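Local coordinates for protein homocysteine S-methyltransferase (Escherichia coli, PDB 5DMM) that catalyses methyl transfer from S-methylmethionine, or less efficiently S-adenosylmethionine, to homocysteine, yielding methionine in a zinc-dependent reaction, at residues 13-18 / 283-288. Residues are numbered along the deposited sequence; the frame is centred on the assembly and turned at random.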
ATOM      1  N   LYS A  13       1.079  -9.296 -19.630  1.00 31.09           N
ATOM      2  CA  LYS A  13       0.289 -10.505 -19.854  1.00 34.75           C
ATOM      3  C   LYS A  13      -1.210 -10.344 -19.589  1.00 36.29           C
ATOM      4  O   LYS A  13      -2.019 -11.167 -20.021  1.00 36.17           O
ATOM      5  CB  LYS A  13       0.834 -11.635 -18.982  1.00 42.71           C
ATOM      6  CG  LYS A  13       1.073 -12.931 -19.726  1.00 53.02           C
ATOM      7  CD  LYS A  13       2.003 -13.834 -18.942  1.00 53.70           C
ATOM      8  CE  LYS A  13       1.437 -14.139 -17.569  1.00 54.82           C
ATOM      9  NZ  LYS A  13       2.331 -15.059 -16.806  1.00 61.79           N
ATOM     10  N   GLN A  14      -1.580  -9.291 -18.874  1.00 33.09           N
ATOM     11  CA  GLN A  14      -2.973  -9.077 -18.508  1.00 27.41           C
ATOM     12  C   GLN A  14      -3.193  -7.598 -18.247  1.00 23.30           C
ATOM     13  O   GLN A  14      -2.262  -6.903 -17.870  1.00 23.24           O
ATOM     14  CB  GLN A  14      -3.324  -9.904 -17.273  1.00 31.82           C
ATOM     15  CG  GLN A  14      -2.370  -9.638 -16.129  1.00 30.52           C
ATOM     16  CD  GLN A  14      -2.203 -10.819 -15.191  1.00 33.98           C
ATOM     17  OE1 GLN A  14      -2.942 -10.960 -14.220  1.00 35.62           O
ATOM     18  NE2 GLN A  14      -1.218 -11.666 -15.473  1.00 37.56           N
ATOM     19  N   ASP A  15      -4.418  -7.120 -18.447  1.00 23.94           N
ATOM     20  CA  ASP A  15      -4.723  -5.713 -18.220  1.00 22.33           C
ATOM     21  C   ASP A  15      -4.706  -5.340 -16.735  1.00 22.84           C
ATOM     22  O   ASP A  15      -4.189  -4.293 -16.364  1.00 20.96           O
ATOM     23  CB  ASP A  15      -6.092  -5.357 -18.790  1.00 20.67           C
ATOM     24  CG  ASP A  15      -6.202  -5.608 -20.293  1.00 24.27           C
ATOM     25  OD1 ASP A  15      -5.170  -5.625 -21.007  1.00 29.10           O
ATOM     26  OD2 ASP A  15      -7.349  -5.780 -20.754  1.00 33.80           O
ATOM     27  N   ILE A  16      -5.299  -6.196 -15.907  1.00 22.74           N
ATOM     28  CA  ILE A  16      -5.507  -5.905 -14.488  1.00 21.68           C
ATOM     29  C   ILE A  16      -4.633  -6.777 -13.592  1.00 23.59           C
ATOM     30  O   ILE A  16      -4.539  -7.984 -13.812  1.00 25.64           O
ATOM     31  CB  ILE A  16      -6.998  -6.118 -14.073  1.00 25.25           C
ATOM     32  CG1 ILE A  16      -7.925  -5.198 -14.872  1.00 29.64           C
ATOM     33  CG2 ILE A  16      -7.189  -5.901 -12.568  1.00 29.61           C
ATOM     34  CD1 ILE A  16      -7.498  -3.759 -14.865  1.00 25.71           C
ATOM     35  N   LEU A  17      -3.999  -6.145 -12.604  1.00 16.91           N
ATOM     36  CA  LEU A  17      -3.277  -6.808 -11.520  1.00 22.60           C
ATOM     37  C   LEU A  17      -4.080  -6.625 -10.236  1.00 18.62           C
ATOM     38  O   LEU A  17      -4.328  -5.488  -9.833  1.00 20.88           O
ATOM     39  CB  LEU A  17      -1.879  -6.192 -11.374  1.00 21.00           C
ATOM     40  CG  LEU A  17      -0.712  -6.856 -10.660  1.00 28.80           C
ATOM     41  CD1 LEU A  17       0.569  -6.162 -11.113  1.00 27.48           C
ATOM     42  CD2 LEU A  17      -0.868  -6.784  -9.146  1.00 26.62           C
ATOM     43  N   LEU A  18      -4.481  -7.709  -9.571  1.00 15.59           N
ATOM     44  CA  LEU A  18      -5.296  -7.540  -8.372  1.00 13.75           C
ATOM     45  C   LEU A  18      -4.426  -7.376  -7.129  1.00 15.11           C
ATOM     46  O   LEU A  18      -3.452  -8.100  -6.937  1.00 14.41           O
ATOM     47  CB  LEU A  18      -6.268  -8.719  -8.172  1.00 14.59           C
ATOM     48  CG  LEU A  18      -7.430  -8.822  -9.170  1.00 17.60           C
ATOM     49  CD1 LEU A  18      -8.321  -9.989  -8.783  1.00 18.83           C
ATOM     50  CD2 LEU A  18      -8.243  -7.524  -9.227  1.00 15.10           C
ATOM     51  N   GLN A 283     -15.438   0.794 -15.170  1.00 17.49           N
ATOM     52  CA  GLN A 283     -15.179   2.234 -15.167  1.00 16.63           C
ATOM     53  C   GLN A 283     -13.716   2.511 -14.845  1.00 15.39           C
ATOM     54  O   GLN A 283     -13.079   3.359 -15.464  1.00 17.63           O
ATOM     55  CB  GLN A 283     -16.000   2.980 -14.120  1.00 25.22           C
ATOM     56  CG  GLN A 283     -17.471   3.127 -14.330  1.00 38.26           C
ATOM     57  CD  GLN A 283     -18.142   3.468 -13.012  1.00 33.22           C
ATOM     58  OE1 GLN A 283     -17.708   4.382 -12.298  1.00 30.19           O
ATOM     59  NE2 GLN A 283     -19.167   2.700 -12.652  1.00 34.74           N
ATOM     60  N   TRP A 284     -13.213   1.818 -13.831  1.00 16.27           N
ATOM     61  CA  TRP A 284     -11.836   2.034 -13.379  1.00 16.61           C
ATOM     62  C   TRP A 284     -10.829   1.647 -14.441  1.00 16.23           C
ATOM     63  O   TRP A 284      -9.881   2.395 -14.700  1.00 15.39           O
ATOM     64  CB  TRP A 284     -11.563   1.237 -12.099  1.00 15.06           C
ATOM     65  CG  TRP A 284     -12.279   1.758 -10.920  1.00 15.19           C
ATOM     66  CD1 TRP A 284     -12.914   2.964 -10.805  1.00 17.95           C
ATOM     67  CD2 TRP A 284     -12.433   1.101  -9.661  1.00 15.18           C
ATOM     68  NE1 TRP A 284     -13.459   3.091  -9.550  1.00 18.71           N
ATOM     69  CE2 TRP A 284     -13.174   1.962  -8.827  1.00 16.39           C
ATOM     70  CE3 TRP A 284     -12.019  -0.140  -9.162  1.00 14.60           C
ATOM     71  CZ2 TRP A 284     -13.528   1.616  -7.518  1.00 16.12           C
ATOM     72  CZ3 TRP A 284     -12.374  -0.486  -7.862  1.00 15.42           C
ATOM     73  CH2 TRP A 284     -13.117   0.392  -7.056  1.00 16.56           C
ATOM     74  N   GLN A 285     -11.029   0.482 -15.055  1.00 14.27           N
ATOM     75  CA  GLN A 285     -10.091  -0.005 -16.054  1.00 17.43           C
ATOM     76  C   GLN A 285     -10.070   0.931 -17.259  1.00 17.69           C
ATOM     77  O   GLN A 285      -9.018   1.179 -17.849  1.00 16.15           O
ATOM     78  CB  GLN A 285     -10.452  -1.421 -16.493  1.00 18.33           C
ATOM     79  CG  GLN A 285      -9.543  -1.987 -17.576  1.00 21.89           C
ATOM     80  CD  GLN A 285      -9.785  -3.466 -17.840  1.00 31.14           C
ATOM     81  OE1 GLN A 285     -10.461  -4.144 -17.065  1.00 34.58           O
ATOM     82  NE2 GLN A 285      -9.221  -3.976 -18.934  1.00 29.87           N
ATOM     83  N   ALA A 286     -11.239   1.458 -17.606  1.00 16.64           N
ATOM     84  CA  ALA A 286     -11.348   2.379 -18.725  1.00 16.06           C
ATOM     85  C   ALA A 286     -10.655   3.701 -18.404  1.00 16.53           C
ATOM     86  O   ALA A 286     -10.343   4.475 -19.309  1.00 19.03           O
ATOM     87  CB  ALA A 286     -12.812   2.621 -19.084  1.00 18.43           C
ATOM     88  N   ALA A 287     -10.440   3.967 -17.118  1.00 18.83           N
ATOM     89  CA  ALA A 287      -9.759   5.186 -16.697  1.00 17.25           C
ATOM     90  C   ALA A 287      -8.283   4.948 -16.408  1.00 17.17           C
ATOM     91  O   ALA A 287      -7.648   5.774 -15.773  1.00 18.69           O
ATOM     92  CB  ALA A 287     -10.436   5.787 -15.471  1.00 18.13           C
ATOM     93  N   GLY A 288      -7.737   3.830 -16.878  1.00 14.94           N
ATOM     94  CA  GLY A 288      -6.309   3.581 -16.799  1.00 14.25           C
ATOM     95  C   GLY A 288      -5.836   2.858 -15.548  1.00 15.75           C
ATOM     96  O   GLY A 288      -4.628   2.710 -15.339  1.00 14.07           O
TER
HETATM   97  O   HOH W   1      -9.796  -6.819 -19.986  1.00 41.23           O
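The side-chain amide of Q285 turns one face to I16, whose CG1 and CD1 lie over it; CD1 is 3.8 Å from the amide carbon CD, and CG1 lies 3.5 Å from OE1. Toward the nitrogen end of that same face comes CB of D15, 3.4 Å from NE2. The carboxylate of D15 sits off the nitrogen end, displaced toward the face that I16 covers, its plane turned 68° from the amide. A water joins the two, donating to OD2 at 2.8 Å and accepting from Q285 NE2 at 3.1 Å; aspartate suits this exposed place by taking the water's proton. With CG anti to the backbone N (chi1 178°) and an extended chain beyond, Q285 reaches from the end of helix 281-286 to the approach of strand 17-18. Shortened to an alanine, this position would probably leave CD1 of I16 without its cover from the helix and the water without its NE2 donor. G288, at positive phi, closes the helix in a Schellman motif; R290 of the following strand 289-292 hydrogen-bonds through NE to D15 O. On the TIM barrel's outside, an uncharged amide thus offers its face to I16 and its nitrogen to the water held by D15.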